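Local coordinates for coat protein (Sulfolobus turreted icosahedral virus, PDB 2BBD) that serves as the major capsid protein of an archaeal virus, its structure pointing to common ancestry with capsid proteins of bacterial and eukaryotic viruses, at residues Ile30-Val35 against Thr153-Arg158. Numbering follows the deposited sequence.
Sequences IRKIRV and TITYER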
ATOM      1  N   ILE A  30       6.040  13.871  11.242  1.00 23.34           N
ATOM      2  CA  ILE A  30       5.448  13.702   9.915  1.00 23.31           C
ATOM      3  C   ILE A  30       4.179  12.855   9.952  1.00 24.12           C
ATOM      4  O   ILE A  30       4.194  11.736  10.459  1.00 23.90           O
ATOM      5  CB  ILE A  30       6.473  13.034   8.962  1.00 21.67           C
ATOM      6  CG1 ILE A  30       7.686  13.958   8.789  1.00 19.76           C
ATOM      7  CG2 ILE A  30       5.815  12.691   7.622  1.00 19.59           C
ATOM      8  CD1 ILE A  30       8.892  13.286   8.126  1.00 22.58           C
ATOM      9  N   ARG A  31       3.086  13.391   9.420  1.00 24.33           N
ATOM     10  CA  ARG A  31       1.825  12.659   9.386  1.00 24.35           C
ATOM     11  C   ARG A  31       1.701  11.893   8.069  1.00 25.74           C
ATOM     12  O   ARG A  31       1.135  10.794   8.023  1.00 25.15           O
ATOM     13  CB  ARG A  31       0.649  13.615   9.567  1.00 24.58           C
ATOM     14  CG  ARG A  31       0.586  14.259  10.951  1.00 25.23           C
ATOM     15  CD  ARG A  31      -0.595  15.185  11.033  1.00 29.80           C
ATOM     16  NE  ARG A  31      -1.840  14.424  11.020  1.00 32.94           N
ATOM     17  CZ  ARG A  31      -2.301  13.752  12.070  1.00 35.00           C
ATOM     18  NH1 ARG A  31      -1.622  13.761  13.209  1.00 35.27           N
ATOM     19  NH2 ARG A  31      -3.426  13.059  11.981  1.00 36.31           N
ATOM     20  N   LYS A  32       2.230  12.465   6.991  1.00 25.25           N
ATOM     21  CA  LYS A  32       2.190  11.763   5.722  1.00 24.80           C
ATOM     22  C   LYS A  32       3.136  12.296   4.652  1.00 24.05           C
ATOM     23  O   LYS A  32       3.685  13.392   4.760  1.00 20.91           O
ATOM     24  CB  LYS A  32       0.755  11.706   5.175  1.00 29.86           C
ATOM     25  CG  LYS A  32       0.211  12.970   4.539  1.00 35.53           C
ATOM     26  CD  LYS A  32      -1.137  12.665   3.853  1.00 39.87           C
ATOM     27  CE  LYS A  32      -1.770  13.901   3.206  1.00 41.51           C
ATOM     28  NZ  LYS A  32      -1.015  14.386   2.015  1.00 42.93           N
ATOM     29  N   ILE A  33       3.340  11.477   3.632  1.00 21.67           N
ATOM     30  CA  ILE A  33       4.188  11.834   2.514  1.00 23.03           C
ATOM     31  C   ILE A  33       3.410  11.577   1.235  1.00 22.49           C
ATOM     32  O   ILE A  33       2.832  10.507   1.049  1.00 24.72           O
ATOM     33  CB  ILE A  33       5.477  10.989   2.485  1.00 20.95           C
ATOM     34  CG1 ILE A  33       6.323  11.283   3.731  1.00 21.70           C
ATOM     35  CG2 ILE A  33       6.255  11.278   1.214  1.00 21.21           C
ATOM     36  CD1 ILE A  33       7.512  10.334   3.896  1.00 19.95           C
ATOM     37  N   ARG A  34       3.388  12.564   0.357  1.00 23.34           N
ATOM     38  CA  ARG A  34       2.692  12.426  -0.909  1.00 23.80           C
ATOM     39  C   ARG A  34       3.703  12.389  -2.046  1.00 25.10           C
ATOM     40  O   ARG A  34       4.682  13.145  -2.051  1.00 25.89           O
ATOM     41  CB  ARG A  34       1.731  13.593  -1.121  1.00 25.81           C
ATOM     42  CG  ARG A  34       1.152  13.644  -2.524  1.00 31.70           C
ATOM     43  CD  ARG A  34       0.348  14.912  -2.751  1.00 34.17           C
ATOM     44  NE  ARG A  34      -0.901  14.918  -2.002  1.00 39.69           N
ATOM     45  CZ  ARG A  34      -1.724  15.961  -1.940  1.00 45.93           C
ATOM     46  NH1 ARG A  34      -1.418  17.084  -2.585  1.00 47.18           N
ATOM     47  NH2 ARG A  34      -2.854  15.880  -1.247  1.00 46.77           N
ATOM     48  N   VAL A  35       3.459  11.495  -2.996  1.00 24.14           N
ATOM     49  CA  VAL A  35       4.307  11.333  -4.164  1.00 21.03           C
ATOM     50  C   VAL A  35       3.434  11.515  -5.407  1.00 22.96           C
ATOM     51  O   VAL A  35       2.378  10.889  -5.528  1.00 22.32           O
ATOM     52  CB  VAL A  35       4.944   9.913  -4.215  1.00 19.55           C
ATOM     53  CG1 VAL A  35       5.735   9.745  -5.500  1.00 19.83           C
ATOM     54  CG2 VAL A  35       5.859   9.686  -3.007  1.00 16.81           C
ATOM     55  N   THR A 153       5.678  15.673  -1.440  1.00 21.63           N
ATOM     56  CA  THR A 153       5.004  16.627  -0.569  1.00 23.12           C
ATOM     57  C   THR A 153       4.857  16.031   0.826  1.00 24.41           C
ATOM     58  O   THR A 153       4.376  14.921   0.996  1.00 24.87           O
ATOM     59  CB  THR A 153       3.638  17.008  -1.120  1.00 23.35           C
ATOM     60  OG1 THR A 153       3.807  17.622  -2.401  1.00 24.45           O
ATOM     61  CG2 THR A 153       2.953  17.988  -0.201  1.00 24.14           C
ATOM     62  N   ILE A 154       5.279  16.777   1.832  1.00 25.59           N
ATOM     63  CA  ILE A 154       5.231  16.262   3.188  1.00 26.71           C
ATOM     64  C   ILE A 154       4.266  16.996   4.099  1.00 27.00           C
ATOM     65  O   ILE A 154       4.204  18.228   4.109  1.00 28.45           O
ATOM     66  CB  ILE A 154       6.651  16.290   3.797  1.00 28.01           C
ATOM     67  CG1 ILE A 154       7.593  15.504   2.885  1.00 27.74           C
ATOM     68  CG2 ILE A 154       6.657  15.685   5.202  1.00 27.96           C
ATOM     69  CD1 ILE A 154       9.035  15.746   3.167  1.00 34.05           C
ATOM     70  N   THR A 155       3.484  16.224   4.845  1.00 25.24           N
ATOM     71  CA  THR A 155       2.563  16.809   5.799  1.00 25.01           C
ATOM     72  C   THR A 155       3.227  16.654   7.169  1.00 24.66           C
ATOM     73  O   THR A 155       3.500  15.542   7.612  1.00 24.56           O
ATOM     74  CB  THR A 155       1.202  16.093   5.804  1.00 24.57           C
ATOM     75  OG1 THR A 155       0.536  16.304   4.551  1.00 24.85           O
ATOM     76  CG2 THR A 155       0.335  16.643   6.926  1.00 24.75           C
ATOM     77  N   TYR A 156       3.514  17.781   7.814  1.00 25.19           N
ATOM     78  CA  TYR A 156       4.156  17.774   9.123  1.00 26.20           C
ATOM     79  C   TYR A 156       3.178  18.121  10.219  1.00 26.65           C
ATOM     80  O   TYR A 156       2.051  18.525   9.966  1.00 30.36           O
ATOM     81  CB  TYR A 156       5.277  18.815   9.193  1.00 23.68           C
ATOM     82  CG  TYR A 156       6.500  18.507   8.378  1.00 26.56           C
ATOM     83  CD1 TYR A 156       6.742  19.162   7.175  1.00 27.48           C
ATOM     84  CD2 TYR A 156       7.441  17.589   8.828  1.00 24.90           C
ATOM     85  CE1 TYR A 156       7.899  18.914   6.444  1.00 28.41           C
ATOM     86  CE2 TYR A 156       8.595  17.329   8.106  1.00 26.26           C
ATOM     87  CZ  TYR A 156       8.820  17.993   6.916  1.00 27.61           C
ATOM     88  OH  TYR A 156       9.952  17.713   6.190  1.00 32.48           O
ATOM     89  N   GLU A 157       3.636  17.953  11.448  1.00 28.70           N
ATOM     90  CA  GLU A 157       2.863  18.337  12.613  1.00 29.66           C
ATOM     91  C   GLU A 157       3.908  18.826  13.602  1.00 29.20           C
ATOM     92  O   GLU A 157       4.881  18.123  13.903  1.00 27.32           O
ATOM     93  CB  GLU A 157       2.078  17.175  13.226  1.00 31.23           C
ATOM     94  CG  GLU A 157       1.050  17.662  14.246  1.00 33.69           C
ATOM     95  CD  GLU A 157       0.282  16.540  14.919  1.00 34.71           C
ATOM     96  OE1 GLU A 157      -0.144  15.595  14.225  1.00 35.46           O
ATOM     97  OE2 GLU A 157       0.091  16.612  16.149  1.00 38.24           O
ATOM     98  N   ARG A 158       3.725  20.049  14.071  1.00 28.03           N
ATOM     99  CA  ARG A 158       4.649  20.616  15.023  1.00 31.14           C
ATOM    100  C   ARG A 158       4.235  20.137  16.409  1.00 31.85           C
ATOM    101  O   ARG A 158       3.305  20.666  17.019  1.00 32.74           O
ATOM    102  CB  ARG A 158       4.623  22.143  14.936  1.00 30.80           C
ATOM    103  CG  ARG A 158       5.472  22.813  15.984  1.00 37.99           C
ATOM    104  CD  ARG A 158       5.747  24.263  15.640  1.00 42.43           C
ATOM    105  NE  ARG A 158       6.259  24.989  16.800  1.00 47.50           N
ATOM    106  CZ  ARG A 158       5.502  25.390  17.817  1.00 49.56           C
ATOM    107  NH1 ARG A 158       4.197  25.137  17.811  1.00 49.69           N
ATOM    108  NH2 ARG A 158       6.046  26.042  18.840  1.00 50.78           N
TER
HETATM  109  O   HOH W   1       1.522  15.142   2.281  1.00 26.39           O
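Arg31 and Lys32 lie together opposite Thr155, a worked example of a classic beta bulge in which one carbonyl serves two donors. Thr155 O accepts a firm bond from Arg31 N (2.8 Å) and a weak, long one from Lys32 N (3.4 Å), while Thr155 N gives a nearly straight bond to Lys32 O. Beyond the bulge the register is regular, with Arg34 and Thr153 joined by reciprocal N-H to O bonds. Thr153 O also accepts from a water that takes a hydrogen bond from Lys32 NZ (2.7 Å) and bonds Thr155 OG1. Lys32 CG, set between its backbone N and carbonyl carbon (chi1 77°), lies 3.3 Å from that hydroxyl. Thr5 OG1 and Thr7 OG1 of strand 2-13 bond Thr155 OG1 and Thr153 OG1, and Glu117 OE2 forms salt bridges with Lys32 NZ and Arg34 NE. Arg31 NH1 meets Glu157 OE1 nearly along the C-O axis, a 2.6 Å salt bridge. On the face opposite Lys32 and Thr155, Ile30 CG1 lies 3.6 Å from Tyr156 CE2, and Ile30 CG2 touches Ile154 CG2. Strands 145-158 and 29-43 are neighbours in an antiparallel sheet, between 2-13 and 108-123, with Ile24 of strand 19-24 packing against Ile30, Ile33 and Ile154.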